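Cyclase (Uncultured organism, PDB 5IBZ) belongs to the cyclase family, probably has arylformamidase activity, and binds acetylphosphate in its pocket. Local coordinates at residues D291-Q305 with G311-K323. Residues are numbered along the deposited sequence; the frame is centred on the assembly and turned at random.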
loop_
_atom_site.group_PDB
_atom_site.type_symbol
_atom_site.label_atom_id
_atom_site.label_comp_id
_atom_site.label_asym_id
_atom_site.label_seq_id
_atom_site.Cartn_x
_atom_site.Cartn_y
_atom_site.Cartn_z
ATOM N N ASP B 291 25.463 -6.494 -26.445
ATOM C CA ASP B 291 25.041 -6.346 -27.832
ATOM C C ASP B 291 25.839 -5.237 -28.513
ATOM O O ASP B 291 26.273 -5.403 -29.646
ATOM C CB ASP B 291 23.536 -6.075 -27.917
ATOM C CG ASP B 291 23.057 -5.937 -29.353
ATOM O OD1 ASP B 291 22.924 -6.983 -30.011
ATOM O OD2 ASP B 291 22.837 -4.795 -29.813
ATOM N N CYS B 292 26.016 -4.106 -27.834
ATOM C CA CYS B 292 26.784 -2.994 -28.413
ATOM C C CYS B 292 28.251 -3.373 -28.654
ATOM O O CYS B 292 28.862 -2.924 -29.625
ATOM C CB CYS B 292 26.701 -1.759 -27.520
ATOM S SG CYS B 292 25.037 -1.036 -27.395
ATOM N N ALA B 293 28.826 -4.199 -27.785
ATOM C CA ALA B 293 30.194 -4.648 -27.982
ATOM C C ALA B 293 30.303 -5.511 -29.233
ATOM O O ALA B 293 31.303 -5.445 -29.955
ATOM C CB ALA B 293 30.704 -5.408 -26.749
ATOM N N GLN B 294 29.251 -6.261 -29.526
ATOM C CA GLN B 294 29.240 -7.154 -30.679
ATOM C C GLN B 294 28.945 -6.453 -32.013
ATOM O O GLN B 294 29.507 -6.845 -33.044
ATOM C CB GLN B 294 28.216 -8.280 -30.463
ATOM C CG GLN B 294 28.797 -9.492 -29.766
ATOM C CD GLN B 294 27.742 -10.346 -29.084
ATOM O OE1 GLN B 294 26.542 -10.200 -29.330
ATOM N NE2 GLN B 294 28.188 -11.241 -28.212
ATOM N N ASP B 295 28.081 -5.437 -32.029
ATOM C CA ASP B 295 27.769 -4.785 -33.309
ATOM C C ASP B 295 28.392 -3.409 -33.463
ATOM O O ASP B 295 28.338 -2.839 -34.542
ATOM C CB ASP B 295 26.242 -4.735 -33.571
ATOM C CG ASP B 295 25.465 -3.724 -32.716
ATOM O OD1 ASP B 295 26.047 -2.930 -31.959
ATOM O OD2 ASP B 295 24.209 -3.728 -32.853
ATOM N N GLY B 296 29.056 -2.916 -32.415
ATOM C CA GLY B 296 29.758 -1.653 -32.481
ATOM C C GLY B 296 28.895 -0.401 -32.510
ATOM O O GLY B 296 29.407 0.695 -32.739
ATOM N N ARG B 297 27.596 -0.557 -32.287
ATOM C CA ARG B 297 26.674 0.576 -32.283
ATOM C C ARG B 297 26.228 0.881 -30.881
ATOM O O ARG B 297 25.540 0.073 -30.277
ATOM C CB ARG B 297 25.455 0.277 -33.137
ATOM C CG ARG B 297 25.760 0.026 -34.600
ATOM C CD ARG B 297 24.480 -0.243 -35.366
ATOM N NE ARG B 297 23.549 0.879 -35.271
ATOM C CZ ARG B 297 22.220 0.774 -35.253
ATOM N NH1 ARG B 297 21.617 -0.409 -35.334
ATOM N NH2 ARG B 297 21.492 1.875 -35.170
ATOM N N TYR B 298 26.623 2.041 -30.361
ATOM C CA TYR B 298 26.275 2.442 -29.003
ATOM C C TYR B 298 25.199 3.537 -28.950
ATOM O O TYR B 298 24.809 3.981 -27.868
ATOM C CB TYR B 298 27.531 2.916 -28.289
ATOM C CG TYR B 298 28.474 1.786 -27.952
ATOM C CD1 TYR B 298 29.374 1.291 -28.879
ATOM C CD2 TYR B 298 28.445 1.229 -26.692
ATOM C CE1 TYR B 298 30.228 0.242 -28.524
ATOM C CE2 TYR B 298 29.282 0.209 -26.341
ATOM C CZ TYR B 298 30.144 -0.290 -27.249
ATOM O OH TYR B 298 30.957 -1.330 -26.846
ATOM N N GLU B 299 24.756 3.979 -30.130
ATOM C CA GLU B 299 23.693 4.975 -30.248
ATOM C C GLU B 299 22.430 4.299 -30.731
ATOM O O GLU B 299 22.466 3.478 -31.655
ATOM C CB GLU B 299 24.081 6.103 -31.210
ATOM C CG GLU B 299 25.355 6.843 -30.831
ATOM C CD GLU B 299 26.523 6.541 -31.761
ATOM O OE1 GLU B 299 26.440 5.568 -32.534
ATOM O OE2 GLU B 299 27.528 7.291 -31.724
ATOM N N PHE B 300 21.304 4.621 -30.103
ATOM C CA PHE B 300 20.067 3.913 -30.403
ATOM C C PHE B 300 18.853 4.782 -30.133
ATOM O O PHE B 300 18.967 5.902 -29.612
ATOM C CB PHE B 300 19.974 2.638 -29.568
ATOM C CG PHE B 300 20.325 2.859 -28.120
ATOM C CD1 PHE B 300 19.381 3.307 -27.223
ATOM C CD2 PHE B 300 21.615 2.660 -27.677
ATOM C CE1 PHE B 300 19.713 3.524 -25.911
ATOM C CE2 PHE B 300 21.952 2.878 -26.369
ATOM C CZ PHE B 300 21.001 3.320 -25.482
ATOM N N PHE B 301 17.692 4.271 -30.520
ATOM C CA PHE B 301 16.432 4.914 -30.164
ATOM C C PHE B 301 16.050 4.415 -28.779
ATOM O O PHE B 301 16.103 3.221 -28.507
ATOM C CB PHE B 301 15.343 4.612 -31.202
ATOM C CG PHE B 301 14.013 5.258 -30.925
ATOM C CD1 PHE B 301 13.071 4.630 -30.114
ATOM C CD2 PHE B 301 13.702 6.468 -31.504
ATOM C CE1 PHE B 301 11.829 5.226 -29.891
ATOM C CE2 PHE B 301 12.469 7.077 -31.268
ATOM C CZ PHE B 301 11.536 6.442 -30.469
ATOM N N LEU B 302 15.724 5.347 -27.895
ATOM C CA LEU B 302 15.369 5.033 -26.516
ATOM C C LEU B 302 13.946 5.456 -26.217
ATOM O O LEU B 302 13.605 6.627 -26.409
ATOM C CB LEU B 302 16.314 5.744 -25.563
ATOM C CG LEU B 302 16.079 5.497 -24.073
ATOM C CD1 LEU B 302 16.191 4.032 -23.731
ATOM C CD2 LEU B 302 17.070 6.292 -23.278
ATOM N N ALA B 303 13.115 4.504 -25.777
ATOM C CA ALA B 303 11.780 4.810 -25.274
ATOM C C ALA B 303 11.796 4.669 -23.774
ATOM O O ALA B 303 11.666 3.545 -23.248
ATOM C CB ALA B 303 10.737 3.887 -25.887
ATOM N N ALA B 304 11.982 5.803 -23.090
ATOM C CA ALA B 304 12.127 5.829 -21.641
ATOM C C ALA B 304 11.141 6.816 -21.026
ATOM O O ALA B 304 11.441 7.518 -20.050
ATOM C CB ALA B 304 13.542 6.160 -21.262
ATOM N N GLN B 305 9.916 6.779 -21.518
ATOM C CA GLN B 305 8.880 7.668 -20.990
ATOM C C GLN B 305 8.529 7.306 -19.541
ATOM O O GLN B 305 8.507 6.139 -19.159
ATOM C CB GLN B 305 7.637 7.621 -21.889
ATOM C CG GLN B 305 6.859 6.289 -21.879
ATOM C CD GLN B 305 7.325 5.258 -22.923
ATOM O OE1 GLN B 305 8.513 5.145 -23.238
ATOM N NE2 GLN B 305 6.379 4.473 -23.418
ATOM N N GLY B 311 2.001 15.459 -10.132
ATOM C CA GLY B 311 2.498 15.823 -8.814
ATOM C C GLY B 311 3.532 14.880 -8.240
ATOM O O GLY B 311 3.977 15.077 -7.111
ATOM N N ALA B 312 3.939 13.870 -9.003
ATOM C CA ALA B 312 4.972 12.954 -8.530
ATOM C C ALA B 312 6.364 13.507 -8.808
ATOM O O ALA B 312 6.562 14.297 -9.743
ATOM C CB ALA B 312 4.811 11.577 -9.176
ATOM N N VAL B 313 7.326 13.059 -8.001
ATOM C CA VAL B 313 8.685 13.565 -8.111
ATOM C C VAL B 313 9.625 12.554 -8.788
ATOM O O VAL B 313 10.850 12.709 -8.759
ATOM C CB VAL B 313 9.249 13.981 -6.730
ATOM C CG1 VAL B 313 8.369 15.034 -6.113
ATOM C CG2 VAL B 313 9.397 12.809 -5.793
ATOM N N GLY B 314 9.038 11.573 -9.468
ATOM C CA GLY B 314 9.776 10.609 -10.269
ATOM C C GLY B 314 8.817 9.535 -10.730
ATOM O O GLY B 314 7.623 9.603 -10.462
ATOM N N SER B 315 9.337 8.518 -11.393
ATOM C CA SER B 315 8.503 7.453 -11.913
ATOM C C SER B 315 9.295 6.190 -12.151
ATOM O O SER B 315 10.448 6.273 -12.569
ATOM C CB SER B 315 7.896 7.873 -13.238
ATOM O OG SER B 315 7.108 6.835 -13.779
ATOM N N PRO B 316 8.670 5.024 -11.940
ATOM C CA PRO B 316 9.211 3.790 -12.503
ATOM C C PRO B 316 9.051 3.800 -14.001
ATOM O O PRO B 316 8.273 4.576 -14.567
ATOM C CB PRO B 316 8.371 2.679 -11.848
ATOM C CG PRO B 316 7.164 3.323 -11.405
ATOM C CD PRO B 316 7.451 4.777 -11.152
ATOM N N LEU B 317 9.829 2.963 -14.660
ATOM C CA LEU B 317 9.663 2.812 -16.094
ATOM C C LEU B 317 10.302 1.529 -16.568
ATOM O O LEU B 317 10.951 0.822 -15.812
ATOM C CB LEU B 317 10.249 3.997 -16.833
ATOM C CG LEU B 317 11.765 4.062 -16.832
ATOM C CD1 LEU B 317 12.221 4.801 -18.112
ATOM C CD2 LEU B 317 12.272 4.795 -15.631
ATOM N N ASN B 318 10.054 1.243 -17.846
ATOM C CA ASN B 318 10.710 0.153 -18.540
ATOM C C ASN B 318 11.354 0.746 -19.785
ATOM O O ASN B 318 10.747 0.800 -20.851
ATOM C CB ASN B 318 9.721 -0.943 -18.893
ATOM C CG ASN B 318 10.372 -2.089 -19.584
ATOM O OD1 ASN B 318 11.589 -2.168 -19.653
ATOM N ND2 ASN B 318 9.570 -2.977 -20.130
ATOM N N PRO B 319 12.581 1.249 -19.645
ATOM C CA PRO B 319 13.209 1.849 -20.839
ATOM C C PRO B 319 13.523 0.795 -21.896
ATOM O O PRO B 319 14.107 -0.242 -21.535
ATOM C CB PRO B 319 14.507 2.463 -20.287
ATOM C CG PRO B 319 14.477 2.229 -18.792
ATOM C CD PRO B 319 13.533 1.098 -18.548
ATOM N N ILE B 320 13.149 1.032 -23.159
ATOM C CA ILE B 320 13.480 0.113 -24.245
ATOM C C ILE B 320 14.490 0.754 -25.191
ATOM O O ILE B 320 14.220 1.825 -25.741
ATOM C CB ILE B 320 12.244 -0.287 -25.060
ATOM C CG1 ILE B 320 11.094 -0.760 -24.164
ATOM C CG2 ILE B 320 12.617 -1.388 -26.064
ATOM C CD1 ILE B 320 11.414 -1.979 -23.295
ATOM N N ALA B 321 15.649 0.106 -25.335
ATOM C CA ALA B 321 16.618 0.463 -26.360
ATOM C C ALA B 321 16.243 -0.257 -27.650
ATOM O O ALA B 321 16.036 -1.478 -27.634
ATOM C CB ALA B 321 18.029 0.086 -25.926
ATOM N N VAL B 322 16.149 0.501 -28.744
ATOM C CA VAL B 322 15.780 -0.051 -30.049
ATOM C C VAL B 322 16.867 0.257 -31.060
ATOM O O VAL B 322 17.260 1.405 -31.237
ATOM C CB VAL B 322 14.435 0.514 -30.558
ATOM C CG1 VAL B 322 13.940 -0.274 -31.761
ATOM C CG2 VAL B 322 13.397 0.498 -29.457
ATOM N N LYS B 323 17.373 -0.786 -31.704
ATOM C CA LYS B 323 18.463 -0.653 -32.675
ATOM C C LYS B 323 18.036 -1.090 -34.073
ATOM O O LYS B 323 16.843 -1.323 -34.268
ATOM C CB LYS B 323 19.672 -1.457 -32.179
ATOM C CG LYS B 323 20.279 -0.814 -30.928
ATOM C CD LYS B 323 21.363 -1.681 -30.283
ATOM C CE LYS B 323 22.640 -1.590 -31.084
ATOM N NZ LYS B 323 23.773 -2.263 -30.377
ATOM O OXT LYS B 323 18.827 -1.178 -35.034
HETATM O O HOH W 1 7.144 4.444 -17.447
HETATM O O HOH W 2 9.473 3.775 -20.141
#
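K323 NZ, at the C-terminal residue of the chain, is gripped by two carboxylates and a backbone carbonyl of 291-305. It donates to D291 OD2 at 2.8 Å, on the anti side of that carboxylate, and to D295 OD1, also at 2.8 Å, on the syn side; both are salt bridges. A third bond, 2.9 Å long, runs from K323 NZ to R297 O in the carbonyl plane. The bend of the lysine chain at chi3 (76°) turns the ammonium into this pocket at the end of helix 286-295. D295 OD1 also accepts R297 N from above its carboxylate plane, closing an Asx turn that helps hold the D295 carboxylate against the ammonium just where the helix gives way to G296. R297, sliding past the lysine in the opposite direction, forms a salt bridge from NH1 to K323 OXT at 2.9 Å, the oxygen lying in the guanidinium plane at its edge, while NH2 bonds L46 O. With an alanine at the terminus, the D291 and D295 carboxylates, which also pair with K51, would probably be left short of a counter-charge, and R297 O without its ammonium donor.

Beyond this salt-bridge network, strands 299-303 and 320-322 pair antiparallel. F301 and V322 exchange two backbone bonds, as do A303 and I320, the shortest being V322 N to F301 O at 2.7 Å. On the face with L302, the F300 ring takes A321 CB over its face in a CH-pi contact, 4.1 Å from the centroid; on the other, V322 CG2 meets the F301 ring at its edge. Past the pairing, two waters bridge Q305 O to P316 O and, weakly, to N318 O. Both charged groups of the terminal residue thus have opposite-charge partners, which probably offsets the cost of placing them in a largely buried contact, where strand 320-322, between 52-54 and 299-303, runs out.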